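Local structure of pullulanase (Bacillus acidopullulyticus, 2WAN) at residues Asn867-Tyr872 / Gly886-Val891. The protein hydrolyses the alpha-1,6-glucosidic linkages of pullulan and related branched polysaccharides, as a multidomain glycoside hydrolase built round an alpha-amylase-type barrel. Sequence-based numbering, arbitrary orientation.
Sequences NIIVMY and GDWTIV
Trp888 reaches from strand 888-893 to the side chains of Ile869 and Asn867, and it shows how a single large ring can join two strands that share a sheet without being neighbours. Strand 915-920 runs between them, hydrogen-bonded to both, so the backbones stay well apart: even the nearest CA atoms, those of Asn867 and Trp888, are 9.2 Å from each other. The indole spans this gap. From CB the side chain leaves with CG opposite its own carbonyl carbon (chi1 -68°), and a chi2 of 89° turns the ring across the plane of CA, CB and CG, presenting a face of the indole to the Ile869 methyl. NE1 donates a hydrogen bond to the backbone oxygen of Pro884. Farther out, CE2 and CE3 lie at the margin of the methyl contact, each 4.1 Å from Ile869 CD1. Trp888 CZ2 and CZ3 come nearer the same methyl, at 3.7 and 3.6 Å from Ile869 CD1, and CZ3 also meets Ile869 CG1. At the far corner CH2 meets two residues at once, Ile869 CD1 at 3.4 Å and Asn867 CB at 3.6 Å, the second approaching obliquely. The isoleucine methyl sits over one face of the six-membered ring, 3.6 Å from its centroid and 18° off the normal, a CH-pi contact in which the two side chains cross at about a right angle. Asn867 offers only its aliphatic carbon; its amide ND2 is hydrogen-bonded to OE1 of Gln921, the chain's last residue. Both strands belong to the C-terminal all-beta domain; Leu919 and Glu855 add further packing on the indole. With the NE1 and ND2 bonds made elsewhere, shape and nonpolar contact on the six-membered ring hold the two segments to each other.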
ATOM      1  N   ASN A 867     -27.782  23.016 -14.246  1.00 10.36           N
ATOM      2  CA  ASN A 867     -26.422  23.467 -14.434  1.00 11.10           C
ATOM      3  C   ASN A 867     -25.887  23.960 -13.096  1.00  9.36           C
ATOM      4  O   ASN A 867     -26.595  24.696 -12.378  1.00 10.21           O
ATOM      5  CB  ASN A 867     -26.387  24.629 -15.453  1.00 11.91           C
ATOM      6  CG  ASN A 867     -26.798  24.198 -16.848  1.00 17.77           C
ATOM      7  OD1 ASN A 867     -26.433  23.110 -17.323  1.00 13.88           O
ATOM      8  ND2 ASN A 867     -27.569  25.052 -17.523  1.00 14.57           N
ATOM      9  N   ILE A 868     -24.664  23.546 -12.770  1.00  9.48           N
ATOM     10  CA  ILE A 868     -23.959  24.065 -11.603  1.00  9.44           C
ATOM     11  C   ILE A 868     -22.658  24.703 -12.047  1.00 10.83           C
ATOM     12  O   ILE A 868     -21.884  24.109 -12.803  1.00 10.36           O
ATOM     13  CB  ILE A 868     -23.648  22.950 -10.577  1.00  9.98           C
ATOM     14  CG1 ILE A 868     -24.929  22.167 -10.236  1.00 11.19           C
ATOM     15  CG2 ILE A 868     -22.972  23.552  -9.307  1.00 13.36           C
ATOM     16  CD1 ILE A 868     -24.722  20.994  -9.291  1.00 12.82           C
ATOM     17  N   ILE A 869     -22.407  25.927 -11.577  1.00  8.72           N
ATOM     18  CA  ILE A 869     -21.106  26.553 -11.837  1.00 11.27           C
ATOM     19  C   ILE A 869     -20.314  26.670 -10.541  1.00  9.17           C
ATOM     20  O   ILE A 869     -20.861  27.058  -9.522  1.00 10.85           O
ATOM     21  CB  ILE A 869     -21.225  27.947 -12.506  1.00  9.94           C
ATOM     22  CG1 ILE A 869     -21.631  27.784 -13.963  1.00  9.92           C
ATOM     23  CG2 ILE A 869     -19.870  28.726 -12.386  1.00 11.72           C
ATOM     24  CD1 ILE A 869     -21.999  29.118 -14.644  1.00 13.40           C
ATOM     25  N   VAL A 870     -19.036  26.287 -10.588  1.00  7.95           N
ATOM     26  CA  VAL A 870     -18.132  26.468  -9.451  1.00  9.01           C
ATOM     27  C   VAL A 870     -16.939  27.296  -9.949  1.00 10.81           C
ATOM     28  O   VAL A 870     -16.408  27.025 -11.025  1.00 11.30           O
ATOM     29  CB  VAL A 870     -17.584  25.102  -8.929  1.00 11.33           C
ATOM     30  CG1 VAL A 870     -16.512  25.288  -7.834  1.00 10.26           C
ATOM     31  CG2 VAL A 870     -18.726  24.217  -8.409  1.00 11.67           C
ATOM     32  N   MET A 871     -16.510  28.285  -9.163  1.00  9.22           N
ATOM     33  CA  MET A 871     -15.266  29.022  -9.465  1.00  9.38           C
ATOM     34  C   MET A 871     -14.421  29.211  -8.210  1.00  9.71           C
ATOM     35  O   MET A 871     -14.929  29.696  -7.184  1.00 11.64           O
ATOM     36  CB  MET A 871     -15.570  30.394 -10.090  1.00  9.25           C
ATOM     37  CG  MET A 871     -14.301  31.214 -10.347  1.00 12.00           C
ATOM     38  SD  MET A 871     -14.709  32.648 -11.345  1.00 14.09           S
ATOM     39  CE  MET A 871     -13.308  33.711 -10.954  1.00 15.25           C
ATOM     40  N   TYR A 872     -13.146  28.826  -8.301  1.00 10.34           N
ATOM     41  CA  TYR A 872     -12.179  29.035  -7.223  1.00 10.67           C
ATOM     42  C   TYR A 872     -11.415  30.311  -7.521  1.00 11.34           C
ATOM     43  O   TYR A 872     -10.826  30.436  -8.600  1.00 11.28           O
ATOM     44  CB  TYR A 872     -11.179  27.876  -7.135  1.00 10.45           C
ATOM     45  CG  TYR A 872     -11.782  26.488  -7.160  1.00 11.40           C
ATOM     46  CD1 TYR A 872     -12.752  26.102  -6.243  1.00 10.59           C
ATOM     47  CD2 TYR A 872     -11.336  25.552  -8.083  1.00 10.67           C
ATOM     48  CE1 TYR A 872     -13.298  24.792  -6.275  1.00 10.39           C
ATOM     49  CE2 TYR A 872     -11.873  24.265  -8.131  1.00 10.68           C
ATOM     50  CZ  TYR A 872     -12.849  23.901  -7.227  1.00 12.27           C
ATOM     51  OH  TYR A 872     -13.357  22.625  -7.284  1.00 10.36           O
ATOM     52  N   GLY A 886     -29.074  33.050 -19.435  1.00 15.42           N
ATOM     53  CA  GLY A 886     -30.129  32.728 -18.496  1.00 18.08           C
ATOM     54  C   GLY A 886     -29.916  33.262 -17.096  1.00 17.18           C
ATOM     55  O   GLY A 886     -28.901  33.908 -16.803  1.00 17.50           O
ATOM     56  N   ASP A 887     -30.906  33.006 -16.251  1.00 16.27           N
ATOM     57  CA  ASP A 887     -30.884  33.418 -14.853  1.00 18.26           C
ATOM     58  C   ASP A 887     -30.076  32.432 -14.017  1.00 17.48           C
ATOM     59  O   ASP A 887     -30.312  31.215 -14.075  1.00 17.50           O
ATOM     60  CB  ASP A 887     -32.314  33.500 -14.312  1.00 20.19           C
ATOM     61  CG  ASP A 887     -32.365  34.085 -12.905  1.00 26.52           C
ATOM     62  OD1 ASP A 887     -32.717  33.355 -11.966  1.00 34.21           O
ATOM     63  OD2 ASP A 887     -32.006  35.267 -12.739  1.00 34.07           O
ATOM     64  N   TRP A 888     -29.143  32.966 -13.227  1.00 16.38           N
ATOM     65  CA  TRP A 888     -28.338  32.161 -12.299  1.00 14.68           C
ATOM     66  C   TRP A 888     -28.664  32.470 -10.841  1.00 14.47           C
ATOM     67  O   TRP A 888     -28.788  33.634 -10.445  1.00 13.96           O
ATOM     68  CB  TRP A 888     -26.836  32.340 -12.574  1.00 13.09           C
ATOM     69  CG  TRP A 888     -26.453  31.741 -13.874  1.00 12.78           C
ATOM     70  CD1 TRP A 888     -26.463  32.359 -15.102  1.00 13.71           C
ATOM     71  CD2 TRP A 888     -26.037  30.390 -14.104  1.00 12.82           C
ATOM     72  NE1 TRP A 888     -26.083  31.467 -16.080  1.00 14.44           N
ATOM     73  CE2 TRP A 888     -25.802  30.256 -15.496  1.00 14.55           C
ATOM     74  CE3 TRP A 888     -25.827  29.275 -13.262  1.00 11.62           C
ATOM     75  CZ2 TRP A 888     -25.377  29.048 -16.077  1.00 14.37           C
ATOM     76  CZ3 TRP A 888     -25.393  28.081 -13.835  1.00 13.58           C
ATOM     77  CH2 TRP A 888     -25.182  27.974 -15.235  1.00 13.49           C
ATOM     78  N   THR A 889     -28.829  31.413 -10.052  1.00 10.71           N
ATOM     79  CA  THR A 889     -29.063  31.534  -8.621  1.00 11.10           C
ATOM     80  C   THR A 889     -27.737  31.352  -7.890  1.00 12.05           C
ATOM     81  O   THR A 889     -27.079  30.330  -8.058  1.00 10.88           O
ATOM     82  CB  THR A 889     -30.078  30.458  -8.131  1.00 11.98           C
ATOM     83  OG1 THR A 889     -31.308  30.611  -8.840  1.00 15.84           O
ATOM     84  CG2 THR A 889     -30.339  30.623  -6.626  1.00 12.00           C
ATOM     85  N   ILE A 890     -27.340  32.339  -7.081  1.00 10.29           N
ATOM     86  CA  ILE A 890     -26.128  32.219  -6.260  1.00 10.87           C
ATOM     87  C   ILE A 890     -26.458  31.345  -5.055  1.00 11.04           C
ATOM     88  O   ILE A 890     -27.406  31.627  -4.336  1.00 13.09           O
ATOM     89  CB  ILE A 890     -25.632  33.610  -5.766  1.00  9.17           C
ATOM     90  CG1 ILE A 890     -25.346  34.526  -6.966  1.00 12.10           C
ATOM     91  CG2 ILE A 890     -24.395  33.433  -4.870  1.00 11.80           C
ATOM     92  CD1 ILE A 890     -25.301  36.035  -6.594  1.00 14.94           C
ATOM     93  N   VAL A 891     -25.702  30.262  -4.866  1.00  9.85           N
ATOM     94  CA  VAL A 891     -25.895  29.404  -3.683  1.00 11.08           C
ATOM     95  C   VAL A 891     -24.640  29.323  -2.789  1.00  9.46           C
ATOM     96  O   VAL A 891     -24.713  28.918  -1.633  1.00 12.47           O
ATOM     97  CB  VAL A 891     -26.427  27.971  -4.069  1.00 10.88           C
ATOM     98  CG1 VAL A 891     -27.785  28.079  -4.715  1.00 12.06           C
ATOM     99  CG2 VAL A 891     -25.439  27.251  -4.979  1.00 14.27           C
TER